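Local coordinates for protein LipS lipolytic enzyme (Unidentified, PDB 4FBL) that probably hydrolyses ester bonds of lipid substrates, as a thermostable lipase of the alpha/beta hydrolase fold, at residues C[67-72]-C[266-271]; C[131-136]-C[204-209]; C[151-156]-C[238-243]; C[225-230]-C[253-258]. All blocks are in the same frame, centred on the assembly; numbering follows the deposited sequence.

Contact 1 of 4, residues C[67-72]-C[266-271]; sequences MRFLAE and DKELIL
F69 lays one face of its ring against the side chain of K267. The K267 CE carbon stands over the centre of that ring, 4.0 Å from its centroid and 13° off the normal, a CH-pi contact. K267 chi1 (66°) sets CG between its own backbone N and carbonyl carbon, the crowded position, and puts CG 4.0 Å from F69 CE2. The methylene chain crosses the phenyl group at about a right angle, and CB and CD also come within contact of the ring atoms. The charged NZ is farther off, 5.1 Å from the F69 centroid, so any cation-pi attraction is weak at most. It makes a salt bridge instead with its neighbour E268, NZ to OE2 2.8 Å, from above the carboxylate plane. The two segments hold the first turns of helices 68-76 and 267-279, which pack on the same face of the central sheet of the alpha/beta hydrolase fold. Their axes approach to 10.1 Å and run 33° from parallel. Beside the ring, L70, I270 and L271 make aliphatic contacts. L70 and L271 slide past each other in opposite directions, with CD1 of L70 3.8 Å from CD1 of L271. The same L70 CD1 reaches I270 CG2 at 4.1 Å. Separately, L271 CD2 meets the ring obliquely, 3.7 Å from F69 CE2. I270 also packs on L254 of strand 249-254, while R68 makes a salt bridge to E43.

Contact 2 of 4, residues C[131-136]-C[204-209]; sequences GALTVW and ITIGAV
A132 and L133 of helix 129-140 receive I206 of helix 200-213. Helix 129-140 starts at the probable nucleophile elbow of this alpha/beta hydrolase, the GxSxG turn that carries S128. The two helix axes pass 8.9 Å apart at an angle of 40°. The main bump is the CG2 methyl of I206. It sits anti to its own backbone N, beside the carbonyl carbon, and enters the hollow between A132 and L133. There it meets A132 CB at 3.9 Å and L133 CD2 at the same distance. L133 CD2 lies against both the CG2 and the CD1 methyls of I206. The return bump is small. A132 CB also lies 4.4 Å from G207 CA. With only a methyl on one side and no side chain on the other, the backbones come close here, and the CA atoms of A132 and G207 are 5.7 Å apart. All six touching residues are buried, and the interface has no hydrogen bond between its segments. Helix 101-118 covers W136 and L133 through T105. On its other side, helix 200-213 meets the second subunit, where T205 OG1 is hydrogen-bonded to T205 OG1 of that subunit. One turn further along, W136 and V209 lie side by side and point the same way. V209 CG1 stands near the plane of the indole, at its edge, 3.6 Å from W136 CD1.

Contact 3 of 4, residues C[151-156]-C[238-243]; sequences INAALR and ELIYNG
L155 and I240 make apolar contact, their side chains crossing at about a right angle. CD2 of L155 lies 3.8 Å from CG1 of I240. The same L155 CD2 also touches CD1 of L239, at 4.0 Å, so one methyl meets two successive residues of the helix. A153 adds a second point: its CB meets I240 CD1 at 3.7 Å. In I240, chi1 (-58°) sets CG1 against L155 CD2, anti to its own carbonyl carbon, and the extended chi2 (167°) carries CD1 to A153 CB. The segments join the loop after strand 147-151 to helix 235-243. In the alpha/beta hydrolase fold this helix makes the crossover from strand 221-226 to strand 249-254, and I240 also packs on I223 of the former. The aliphatic part of R156 adds to the packing. Its CD lies 3.8 Å from L239 CD1, and the two side chains cross at about a right angle. Its guanidinium is engaged elsewhere, in salt bridges from NH1 to E158 and from NH2 to E211 of the second subunit. No hydrogen bond spans the two segments. The N152 amide and the A154 backbone bond to other parts of the chain: N152 ND2 donates to H259 O, and A154 is hydrogen-bonded to S128, the probable nucleophile.

Contact 4 of 4, residues C[225-230]-C[253-258]; sequences QSREDH and WLENSY
The guanidinium of R227 lies flat on the indole of W253 and has E255 at its edge. The guanidinium and indole planes differ by 14°, and CZ is 3.9 Å from the centroid of the W253 five-membered ring, a cation-pi stack. E255 grips the same group side-on. R227 NE bonds to OE1 and NH2 bonds to OE2 at 2.9 Å, each on a syn lone pair and close to the guanidinium plane. Bends at chi2 (91°) and chi3 of R227 turn its chain, while stack and salt bridge together fix the guanidinium's rotation. At the other end, the edge of the H230 ring meets the face of Y258, with centroids 4.6 Å apart and planes at 67°. Beside it, E228 CG packs on Y258 CE1.

The backbone positions these groups. Q225 and S226 pair in parallel with W253 and L254. L254 N bonds to Q225 O at 2.8 Å, and R227 N bonds to L254 O at 3.1 Å. S226 OG donates to Y258 O from above the carbonyl plane. A water accepts from E228 N and lies within bonding distance of L254 O and S257 O. The same segment carries D229, the probable triad acid: its OD2 is hydrogen-bonded to ND1 of H259, and its OD1 to V231 N.

Strands 221-226 and 249-254 form a beta-alpha-beta unit with helix 235-243, on which Q225 and W253 pack. L254 projects from the opposite face of the sheet onto L269 and I270 of helix 267-279.

Contact 4 lies nearest the ligand pocket, with the Y258 side chain about 7 Å from the bound spermidine. A132 in contact 2 and A153 in contact 3 are each about 10 Å from it, and L70 in contact 1 about 12 Å. Contacts 2 and 3 touch next to the helix that starts at the probable nucleophile elbow, where A132 CA is 3.8 Å from L155 CD1. N152 ties contact 3 to contact 4 through its OD1, 2.8 Å from S226 N. D266 joins contact 1 to contact 4, its OD2 lying 2.9 Å from N256 N. Contacts 1 and 2 do not touch; they lie on opposite sides of the chain's centre, their centres 22 Å apart.

Contact 1 of 4, residues C[67-72]-C[266-271]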
loop_
_atom_site.group_PDB
_atom_site.type_symbol
_atom_site.label_atom_id
_atom_site.label_comp_id
_atom_site.label_asym_id
_atom_site.label_seq_id
_atom_site.Cartn_x
_atom_site.Cartn_y
_atom_site.Cartn_z
ATOM N N MET C 67 21.776 -12.374 -1.010
ATOM C CA MET C 67 22.566 -11.155 -0.756
ATOM C C MET C 67 24.008 -11.536 -0.258
ATOM O O MET C 67 24.825 -10.642 0.021
ATOM C CB MET C 67 21.910 -10.296 0.334
ATOM C CG MET C 67 20.378 -10.024 0.174
ATOM S SD MET C 67 20.097 -9.263 -1.424
ATOM C CE MET C 67 20.768 -7.637 -1.473
ATOM N N ARG C 68 24.301 -12.838 -0.096
ATOM C CA ARG C 68 25.552 -13.291 0.541
ATOM C C ARG C 68 26.853 -12.836 -0.182
ATOM O O ARG C 68 27.765 -12.282 0.449
ATOM C CB ARG C 68 25.508 -14.822 0.731
ATOM C CG ARG C 68 26.449 -15.308 1.870
ATOM C CD ARG C 68 26.175 -16.780 2.338
ATOM N NE ARG C 68 25.341 -16.740 3.561
ATOM C CZ ARG C 68 25.702 -16.127 4.704
ATOM N NH1 ARG C 68 26.891 -15.505 4.786
ATOM N NH2 ARG C 68 24.915 -16.138 5.785
ATOM N N PHE C 69 26.910 -12.988 -1.487
ATOM C CA PHE C 69 28.019 -12.473 -2.316
ATOM C C PHE C 69 28.318 -10.975 -2.042
ATOM O O PHE C 69 29.510 -10.559 -1.963
ATOM C CB PHE C 69 27.825 -12.741 -3.810
ATOM C CG PHE C 69 28.932 -12.162 -4.703
ATOM C CD1 PHE C 69 30.127 -12.890 -4.970
ATOM C CD2 PHE C 69 28.800 -10.900 -5.281
ATOM C CE1 PHE C 69 31.189 -12.318 -5.789
ATOM C CE2 PHE C 69 29.829 -10.323 -6.063
ATOM C CZ PHE C 69 31.040 -11.067 -6.348
ATOM N N LEU C 70 27.272 -10.155 -1.889
ATOM C CA LEU C 70 27.459 -8.763 -1.724
ATOM C C LEU C 70 27.920 -8.474 -0.343
ATOM O O LEU C 70 28.809 -7.636 -0.134
ATOM C CB LEU C 70 26.116 -8.053 -1.970
ATOM C CG LEU C 70 26.037 -6.607 -2.345
ATOM C CD1 LEU C 70 27.084 -6.252 -3.399
ATOM C CD2 LEU C 70 24.584 -6.295 -2.884
ATOM N N ALA C 71 27.262 -9.134 0.607
ATOM C CA ALA C 71 27.487 -8.902 1.989
ATOM C C ALA C 71 28.910 -9.311 2.352
ATOM O O ALA C 71 29.540 -8.617 3.150
ATOM C CB ALA C 71 26.534 -9.760 2.833
ATOM N N GLU C 72 29.353 -10.480 1.875
ATOM C CA GLU C 72 30.744 -10.933 2.150
ATOM C C GLU C 72 31.756 -9.946 1.562
ATOM O O GLU C 72 32.759 -9.653 2.206
ATOM C CB GLU C 72 31.093 -12.224 1.415
ATOM C CG GLU C 72 30.095 -13.283 1.433
ATOM C CD GLU C 72 30.354 -14.257 2.523
ATOM O OE1 GLU C 72 30.718 -13.750 3.617
ATOM O OE2 GLU C 72 30.158 -15.487 2.281
ATOM N N ASP C 266 25.728 -9.605 -13.535
ATOM C CA ASP C 266 26.269 -8.264 -13.212
ATOM C C ASP C 266 26.637 -8.168 -11.753
ATOM O O ASP C 266 26.953 -7.068 -11.288
ATOM C CB ASP C 266 25.276 -7.143 -13.549
ATOM C CG ASP C 266 25.141 -6.921 -15.040
ATOM O OD1 ASP C 266 26.156 -6.544 -15.661
ATOM O OD2 ASP C 266 24.023 -7.060 -15.569
ATOM N N LYS C 267 26.589 -9.273 -10.996
ATOM C CA LYS C 267 26.910 -9.175 -9.513
ATOM C C LYS C 267 28.232 -8.480 -9.162
ATOM O O LYS C 267 28.364 -7.707 -8.179
ATOM C CB LYS C 267 26.810 -10.540 -8.829
ATOM C CG LYS C 267 27.880 -11.689 -9.245
ATOM C CD LYS C 267 27.490 -12.996 -8.550
ATOM C CE LYS C 267 28.742 -13.922 -8.491
ATOM N NZ LYS C 267 29.126 -14.037 -9.962
ATOM N N GLU C 268 29.273 -8.778 -9.946
ATOM C CA GLU C 268 30.591 -8.120 -9.732
ATOM C C GLU C 268 30.613 -6.625 -9.875
ATOM O O GLU C 268 31.208 -5.929 -9.025
ATOM C CB GLU C 268 31.588 -8.728 -10.735
ATOM C CG GLU C 268 32.004 -10.171 -10.354
ATOM C CD GLU C 268 31.127 -11.232 -11.013
ATOM O OE1 GLU C 268 30.261 -10.882 -11.867
ATOM O OE2 GLU C 268 31.298 -12.418 -10.592
ATOM N N LEU C 269 30.038 -6.127 -10.964
ATOM C CA LEU C 269 29.806 -4.685 -11.194
ATOM C C LEU C 269 29.022 -4.021 -10.025
ATOM O O LEU C 269 29.414 -2.943 -9.506
ATOM C CB LEU C 269 29.046 -4.507 -12.508
ATOM C CG LEU C 269 28.639 -3.049 -12.860
ATOM C CD1 LEU C 269 29.847 -2.190 -13.170
ATOM C CD2 LEU C 269 27.753 -3.052 -14.085
ATOM N N ILE C 270 27.990 -4.722 -9.526
ATOM C CA ILE C 270 27.163 -4.169 -8.427
ATOM C C ILE C 270 28.092 -4.055 -7.168
ATOM O O ILE C 270 28.050 -3.059 -6.481
ATOM C CB ILE C 270 25.931 -5.109 -8.075
ATOM C CG1 ILE C 270 24.922 -5.131 -9.221
ATOM C CG2 ILE C 270 25.235 -4.631 -6.738
ATOM C CD1 ILE C 270 23.877 -6.301 -9.095
ATOM N N LEU C 271 28.901 -5.074 -6.875
ATOM C CA LEU C 271 29.730 -5.029 -5.634
ATOM C C LEU C 271 30.735 -3.935 -5.792
ATOM O O LEU C 271 30.988 -3.123 -4.861
ATOM C CB LEU C 271 30.462 -6.372 -5.444
ATOM C CG LEU C 271 31.436 -6.494 -4.290
ATOM C CD1 LEU C 271 30.843 -6.062 -2.920
ATOM C CD2 LEU C 271 32.013 -7.885 -4.246
#

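Contact 2 of 4, residues C[131-136]-C[204-209]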
loop_
_atom_site.group_PDB
_atom_site.type_symbol
_atom_site.label_atom_id
_atom_site.label_comp_id
_atom_site.label_asym_id
_atom_site.label_seq_id
_atom_site.Cartn_x
_atom_site.Cartn_y
_atom_site.Cartn_z
ATOM N N GLY C 131 14.926 -3.566 -1.344
ATOM C CA GLY C 131 15.284 -2.250 -1.884
ATOM C C GLY C 131 14.177 -1.206 -1.624
ATOM O O GLY C 131 14.452 0.014 -1.499
ATOM N N ALA C 132 12.937 -1.669 -1.478
ATOM C CA ALA C 132 11.828 -0.750 -1.067
ATOM C C ALA C 132 11.985 -0.394 0.424
ATOM O O ALA C 132 11.741 0.764 0.833
ATOM C CB ALA C 132 10.427 -1.480 -1.294
ATOM N N LEU C 133 12.444 -1.381 1.221
ATOM C CA LEU C 133 12.806 -1.128 2.582
ATOM C C LEU C 133 13.988 -0.141 2.782
ATOM O O LEU C 133 14.028 0.587 3.806
ATOM C CB LEU C 133 13.046 -2.432 3.347
ATOM C CG LEU C 133 11.782 -3.266 3.687
ATOM C CD1 LEU C 133 12.188 -4.687 4.036
ATOM C CD2 LEU C 133 11.019 -2.607 4.864
ATOM N N THR C 134 14.933 -0.166 1.850
ATOM C CA THR C 134 16.080 0.719 1.841
ATOM C C THR C 134 15.515 2.164 1.622
ATOM O O THR C 134 15.874 3.109 2.370
ATOM C CB THR C 134 17.014 0.326 0.686
ATOM O OG1 THR C 134 17.589 -0.946 0.956
ATOM C CG2 THR C 134 18.132 1.320 0.466
ATOM N N VAL C 135 14.627 2.324 0.624
ATOM C CA VAL C 135 13.950 3.605 0.377
ATOM C C VAL C 135 13.114 3.980 1.589
ATOM O O VAL C 135 13.146 5.108 2.001
ATOM C CB VAL C 135 13.100 3.599 -0.870
ATOM C CG1 VAL C 135 12.289 4.955 -0.978
ATOM C CG2 VAL C 135 13.996 3.455 -2.092
ATOM N N TRP C 136 12.402 3.044 2.188
ATOM C CA TRP C 136 11.590 3.368 3.350
ATOM C C TRP C 136 12.480 3.869 4.470
ATOM O O TRP C 136 12.095 4.849 5.169
ATOM C CB TRP C 136 10.779 2.136 3.855
ATOM C CG TRP C 136 10.193 2.363 5.180
ATOM C CD1 TRP C 136 8.975 3.007 5.488
ATOM C CD2 TRP C 136 10.742 1.939 6.434
ATOM N NE1 TRP C 136 8.795 3.052 6.856
ATOM C CE2 TRP C 136 9.844 2.392 7.468
ATOM C CE3 TRP C 136 11.891 1.217 6.786
ATOM C CZ2 TRP C 136 10.095 2.187 8.852
ATOM C CZ3 TRP C 136 12.144 1.008 8.161
ATOM C CH2 TRP C 136 11.226 1.482 9.180
ATOM N N ILE C 204 2.803 -5.172 -0.871
ATOM C CA ILE C 204 2.272 -3.983 -1.594
ATOM C C ILE C 204 2.324 -2.744 -0.623
ATOM O O ILE C 204 2.652 -1.637 -1.061
ATOM C CB ILE C 204 0.764 -4.256 -2.048
ATOM C CG1 ILE C 204 0.749 -5.153 -3.317
ATOM C CG2 ILE C 204 0.104 -2.954 -2.433
ATOM C CD1 ILE C 204 -0.565 -5.941 -3.576
ATOM N N THR C 205 2.056 -2.976 0.653
ATOM C CA THR C 205 2.024 -1.905 1.666
ATOM C C THR C 205 3.427 -1.231 1.734
ATOM O O THR C 205 3.592 0.025 1.597
ATOM C CB THR C 205 1.649 -2.426 3.115
ATOM O OG1 THR C 205 0.289 -2.935 3.143
ATOM C CG2 THR C 205 1.759 -1.258 4.142
ATOM N N ILE C 206 4.475 -2.083 1.876
ATOM C CA ILE C 206 5.837 -1.556 1.948
ATOM C C ILE C 206 6.146 -0.773 0.710
ATOM O O ILE C 206 6.751 0.310 0.810
ATOM C CB ILE C 206 6.955 -2.676 2.082
ATOM C CG1 ILE C 206 6.813 -3.479 3.350
ATOM C CG2 ILE C 206 8.382 -1.993 2.031
ATOM C CD1 ILE C 206 7.051 -2.624 4.473
ATOM N N GLY C 207 5.810 -1.325 -0.476
ATOM C CA GLY C 207 6.122 -0.589 -1.660
ATOM C C GLY C 207 5.422 0.782 -1.706
ATOM O O GLY C 207 6.003 1.837 -2.111
ATOM N N ALA C 208 4.153 0.794 -1.336
ATOM C CA ALA C 208 3.420 2.101 -1.334
ATOM C C ALA C 208 3.934 3.162 -0.291
ATOM O O ALA C 208 3.998 4.367 -0.581
ATOM C CB ALA C 208 1.945 1.851 -1.125
ATOM N N VAL C 209 4.265 2.702 0.915
ATOM C CA VAL C 209 4.769 3.608 1.940
ATOM C C VAL C 209 6.091 4.193 1.434
ATOM O O VAL C 209 6.299 5.416 1.473
ATOM C CB VAL C 209 4.883 2.953 3.321
ATOM C CG1 VAL C 209 5.703 3.890 4.314
ATOM C CG2 VAL C 209 3.441 2.648 3.871
#

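Contact 3 of 4, residues C[151-156]-C[238-243]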
loop_
_atom_site.group_PDB
_atom_site.type_symbol
_atom_site.label_atom_id
_atom_site.label_comp_id
_atom_site.label_asym_id
_atom_site.label_seq_id
_atom_site.Cartn_x
_atom_site.Cartn_y
_atom_site.Cartn_z
ATOM N N ILE C 151 18.389 -1.899 -5.103
ATOM C CA ILE C 151 18.594 -2.735 -6.262
ATOM C C ILE C 151 17.247 -3.341 -6.683
ATOM O O ILE C 151 16.649 -4.108 -5.921
ATOM C CB ILE C 151 19.539 -3.893 -5.877
ATOM C CG1 ILE C 151 20.903 -3.344 -5.354
ATOM C CG2 ILE C 151 19.841 -4.737 -7.116
ATOM C CD1 ILE C 151 21.852 -4.454 -4.756
ATOM N N ASN C 152 16.819 -3.035 -7.907
ATOM C CA ASN C 152 15.517 -3.527 -8.406
ATOM C C ASN C 152 14.345 -3.380 -7.405
ATOM O O ASN C 152 13.579 -4.317 -7.166
ATOM C CB ASN C 152 15.686 -5.000 -8.818
ATOM C CG ASN C 152 16.405 -5.141 -10.112
ATOM O OD1 ASN C 152 16.385 -4.227 -10.943
ATOM N ND2 ASN C 152 17.103 -6.282 -10.299
ATOM N N ALA C 153 14.253 -2.197 -6.792
ATOM C CA ALA C 153 13.413 -1.973 -5.632
ATOM C C ALA C 153 11.924 -2.094 -6.017
ATOM O O ALA C 153 11.539 -1.543 -7.026
ATOM C CB ALA C 153 13.682 -0.572 -5.051
ATOM N N ALA C 154 11.153 -2.819 -5.203
ATOM C CA ALA C 154 9.765 -3.195 -5.525
ATOM C C ALA C 154 8.756 -2.156 -4.922
ATOM O O ALA C 154 8.025 -2.425 -3.948
ATOM C CB ALA C 154 9.488 -4.597 -4.986
ATOM N N LEU C 155 8.801 -0.956 -5.437
ATOM C CA LEU C 155 7.820 0.125 -4.973
ATOM C C LEU C 155 6.423 -0.081 -5.613
ATOM O O LEU C 155 5.391 0.033 -4.912
ATOM C CB LEU C 155 8.355 1.481 -5.279
ATOM C CG LEU C 155 9.221 2.150 -4.183
ATOM C CD1 LEU C 155 10.501 1.428 -3.878
ATOM C CD2 LEU C 155 9.627 3.495 -4.735
ATOM N N ARG C 156 6.411 -0.411 -6.918
ATOM C CA ARG C 156 5.156 -0.601 -7.725
ATOM C C ARG C 156 5.244 -1.908 -8.488
ATOM O O ARG C 156 6.055 -2.010 -9.416
ATOM C CB ARG C 156 5.008 0.564 -8.692
ATOM C CG ARG C 156 4.824 1.906 -8.012
ATOM C CD ARG C 156 4.545 3.050 -9.142
ATOM N NE ARG C 156 3.152 3.496 -9.107
ATOM C CZ ARG C 156 2.143 2.979 -9.813
ATOM N NH1 ARG C 156 2.335 1.996 -10.702
ATOM N NH2 ARG C 156 0.925 3.459 -9.661
ATOM N N GLU C 238 13.440 4.540 -12.536
ATOM C CA GLU C 238 13.144 5.941 -12.952
ATOM C C GLU C 238 12.286 6.670 -11.933
ATOM O O GLU C 238 12.538 7.834 -11.610
ATOM C CB GLU C 238 12.542 6.001 -14.379
ATOM C CG GLU C 238 13.616 5.535 -15.405
ATOM C CD GLU C 238 13.090 5.136 -16.784
ATOM O OE1 GLU C 238 13.700 5.651 -17.764
ATOM O OE2 GLU C 238 12.141 4.297 -16.903
ATOM N N LEU C 239 11.319 5.927 -11.403
ATOM C CA LEU C 239 10.408 6.383 -10.402
ATOM C C LEU C 239 11.184 6.930 -9.197
ATOM O O LEU C 239 10.947 8.060 -8.727
ATOM C CB LEU C 239 9.581 5.156 -9.935
ATOM C CG LEU C 239 8.117 5.199 -9.459
ATOM C CD1 LEU C 239 7.809 4.608 -8.079
ATOM C CD2 LEU C 239 7.308 6.577 -9.741
ATOM N N ILE C 240 12.103 6.096 -8.680
ATOM C CA ILE C 240 12.982 6.535 -7.612
ATOM C C ILE C 240 13.885 7.714 -8.024
ATOM O O ILE C 240 14.028 8.697 -7.292
ATOM C CB ILE C 240 13.840 5.335 -7.124
ATOM C CG1 ILE C 240 12.862 4.225 -6.646
ATOM C CG2 ILE C 240 14.822 5.765 -5.996
ATOM C CD1 ILE C 240 13.531 2.873 -6.425
ATOM N N TYR C 241 14.521 7.616 -9.176
ATOM C CA TYR C 241 15.463 8.657 -9.554
ATOM C C TYR C 241 14.732 10.009 -9.595
ATOM O O TYR C 241 15.214 11.022 -9.079
ATOM C CB TYR C 241 16.099 8.299 -10.899
ATOM C CG TYR C 241 17.143 9.333 -11.365
ATOM C CD1 TYR C 241 18.487 9.185 -11.008
ATOM C CD2 TYR C 241 16.750 10.494 -12.130
ATOM C CE1 TYR C 241 19.464 10.098 -11.428
ATOM C CE2 TYR C 241 17.722 11.455 -12.521
ATOM C CZ TYR C 241 19.075 11.231 -12.181
ATOM O OH TYR C 241 20.089 12.125 -12.527
ATOM N N ASN C 242 13.536 10.004 -10.171
ATOM C CA ASN C 242 12.792 11.238 -10.378
ATOM C C ASN C 242 12.085 11.741 -9.114
ATOM O O ASN C 242 11.790 12.894 -9.064
ATOM C CB ASN C 242 11.708 11.021 -11.464
ATOM C CG ASN C 242 12.269 10.817 -12.845
ATOM O OD1 ASN C 242 13.296 11.421 -13.249
ATOM N ND2 ASN C 242 11.556 9.982 -13.623
ATOM N N GLY C 243 11.781 10.875 -8.131
ATOM C CA GLY C 243 11.052 11.266 -6.931
ATOM C C GLY C 243 11.826 11.607 -5.660
ATOM O O GLY C 243 11.283 12.265 -4.758
#

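Contact 4 of 4, residues C[225-230]-C[253-258]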
loop_
_atom_site.group_PDB
_atom_site.type_symbol
_atom_site.label_atom_id
_atom_site.label_comp_id
_atom_site.label_asym_id
_atom_site.label_seq_id
_atom_site.Cartn_x
_atom_site.Cartn_y
_atom_site.Cartn_z
ATOM N N GLN C 225 19.240 -0.846 -11.302
ATOM C CA GLN C 225 18.038 -1.440 -11.895
ATOM C C GLN C 225 18.409 -2.294 -13.126
ATOM O O GLN C 225 19.126 -1.823 -13.982
ATOM C CB GLN C 225 17.023 -0.344 -12.329
ATOM C CG GLN C 225 15.512 -0.750 -12.254
ATOM C CD GLN C 225 14.873 -0.776 -10.806
ATOM O OE1 GLN C 225 13.964 -1.564 -10.579
ATOM N NE2 GLN C 225 15.414 0.001 -9.827
ATOM N N SER C 226 17.866 -3.506 -13.206
ATOM C CA SER C 226 17.995 -4.325 -14.345
ATOM C C SER C 226 17.111 -3.792 -15.488
ATOM O O SER C 226 15.893 -3.430 -15.318
ATOM C CB SER C 226 17.576 -5.743 -14.035
ATOM O OG SER C 226 18.452 -6.456 -13.175
ATOM N N ARG C 227 17.739 -3.745 -16.659
ATOM C CA ARG C 227 17.116 -3.169 -17.829
ATOM C C ARG C 227 15.986 -4.095 -18.234
ATOM O O ARG C 227 14.981 -3.668 -18.697
ATOM C CB ARG C 227 18.173 -2.940 -18.942
ATOM C CG ARG C 227 17.646 -2.458 -20.171
ATOM C CD ARG C 227 17.642 -0.944 -20.189
ATOM N NE ARG C 227 18.991 -0.374 -20.275
ATOM C CZ ARG C 227 19.227 0.937 -20.316
ATOM N NH1 ARG C 227 18.235 1.820 -20.339
ATOM N NH2 ARG C 227 20.464 1.381 -20.354
ATOM N N GLU C 228 16.126 -5.355 -17.952
ATOM C CA GLU C 228 15.074 -6.269 -18.244
ATOM C C GLU C 228 14.846 -7.102 -16.987
ATOM O O GLU C 228 15.805 -7.660 -16.435
ATOM C CB GLU C 228 15.486 -7.139 -19.441
ATOM C CG GLU C 228 14.632 -8.345 -19.599
ATOM C CD GLU C 228 14.768 -8.983 -21.019
ATOM O OE1 GLU C 228 13.897 -9.858 -21.283
ATOM O OE2 GLU C 228 15.701 -8.593 -21.802
ATOM N N ASP C 229 13.590 -7.141 -16.511
ATOM C CA ASP C 229 13.258 -7.738 -15.208
ATOM C C ASP C 229 11.837 -8.262 -15.333
ATOM O O ASP C 229 10.936 -7.473 -15.657
ATOM C CB ASP C 229 13.322 -6.630 -14.082
ATOM C CG ASP C 229 13.140 -7.172 -12.713
ATOM O OD1 ASP C 229 12.406 -8.183 -12.544
ATOM O OD2 ASP C 229 13.773 -6.647 -11.739
ATOM N N HIS C 230 11.677 -9.557 -15.098
ATOM C CA HIS C 230 10.406 -10.259 -15.244
ATOM C C HIS C 230 9.602 -10.284 -13.931
ATOM O O HIS C 230 8.521 -10.855 -13.902
ATOM C CB HIS C 230 10.611 -11.708 -15.809
ATOM C CG HIS C 230 11.592 -11.756 -16.955
ATOM N ND1 HIS C 230 11.400 -11.049 -18.127
ATOM C CD2 HIS C 230 12.823 -12.339 -17.067
ATOM C CE1 HIS C 230 12.458 -11.207 -18.922
ATOM N NE2 HIS C 230 13.333 -11.987 -18.298
ATOM N N TRP C 253 21.983 1.220 -14.896
ATOM C CA TRP C 253 21.187 0.204 -15.565
ATOM C C TRP C 253 21.983 -1.055 -15.757
ATOM O O TRP C 253 23.101 -0.985 -16.251
ATOM C CB TRP C 253 20.739 0.725 -16.933
ATOM C CG TRP C 253 19.574 1.712 -16.843
ATOM C CD1 TRP C 253 19.592 3.081 -17.141
ATOM C CD2 TRP C 253 18.217 1.386 -16.522
ATOM N NE1 TRP C 253 18.321 3.598 -16.991
ATOM C CE2 TRP C 253 17.462 2.586 -16.611
ATOM C CE3 TRP C 253 17.561 0.186 -16.161
ATOM C CZ2 TRP C 253 16.060 2.633 -16.313
ATOM C CZ3 TRP C 253 16.192 0.236 -15.848
ATOM C CH2 TRP C 253 15.462 1.477 -15.915
ATOM N N LEU C 254 21.463 -2.205 -15.384
ATOM C CA LEU C 254 22.217 -3.429 -15.582
ATOM C C LEU C 254 21.862 -4.095 -16.941
ATOM O O LEU C 254 20.691 -4.423 -17.172
ATOM C CB LEU C 254 21.994 -4.403 -14.421
ATOM C CG LEU C 254 22.423 -3.892 -13.009
ATOM C CD1 LEU C 254 22.009 -4.842 -11.911
ATOM C CD2 LEU C 254 23.894 -3.479 -12.866
ATOM N N GLU C 255 22.852 -4.284 -17.820
ATOM C CA GLU C 255 22.583 -4.792 -19.215
ATOM C C GLU C 255 22.546 -6.304 -19.321
ATOM O O GLU C 255 22.123 -6.808 -20.305
ATOM C CB GLU C 255 23.586 -4.223 -20.217
ATOM C CG GLU C 255 23.782 -2.665 -20.250
ATOM C CD GLU C 255 22.493 -1.811 -20.433
ATOM O OE1 GLU C 255 21.392 -2.353 -20.654
ATOM O OE2 GLU C 255 22.556 -0.563 -20.363
ATOM N N ASN C 256 22.925 -7.055 -18.299
ATOM C CA ASN C 256 23.115 -8.502 -18.467
ATOM C C ASN C 256 22.531 -9.308 -17.399
ATOM O O ASN C 256 22.956 -10.457 -17.239
ATOM C CB ASN C 256 24.597 -8.901 -18.354
ATOM C CG ASN C 256 25.522 -8.054 -19.233
ATOM O OD1 ASN C 256 26.321 -7.223 -18.719
ATOM N ND2 ASN C 256 25.419 -8.236 -20.565
ATOM N N SER C 257 21.578 -8.754 -16.638
ATOM C CA SER C 257 20.974 -9.494 -15.533
ATOM C C SER C 257 19.462 -9.348 -15.611
ATOM O O SER C 257 18.963 -8.352 -16.124
ATOM C CB SER C 257 21.459 -8.891 -14.205
ATOM O OG SER C 257 22.879 -8.820 -14.239
ATOM N N TYR C 258 18.758 -10.326 -15.044
ATOM C CA TYR C 258 17.325 -10.186 -14.798
ATOM C C TYR C 258 17.117 -9.749 -13.350
ATOM O O TYR C 258 17.884 -8.918 -12.843
ATOM C CB TYR C 258 16.568 -11.496 -15.115
ATOM C CG TYR C 258 16.732 -11.868 -16.585
ATOM C CD1 TYR C 258 16.936 -10.870 -17.538
ATOM C CD2 TYR C 258 16.666 -13.195 -17.025
ATOM C CE1 TYR C 258 17.106 -11.188 -18.904
ATOM C CE2 TYR C 258 16.760 -13.503 -18.422
ATOM C CZ TYR C 258 16.998 -12.509 -19.314
ATOM O OH TYR C 258 17.142 -12.764 -20.648
HETATM O O HOH W 1 18.845 -6.647 -17.817
#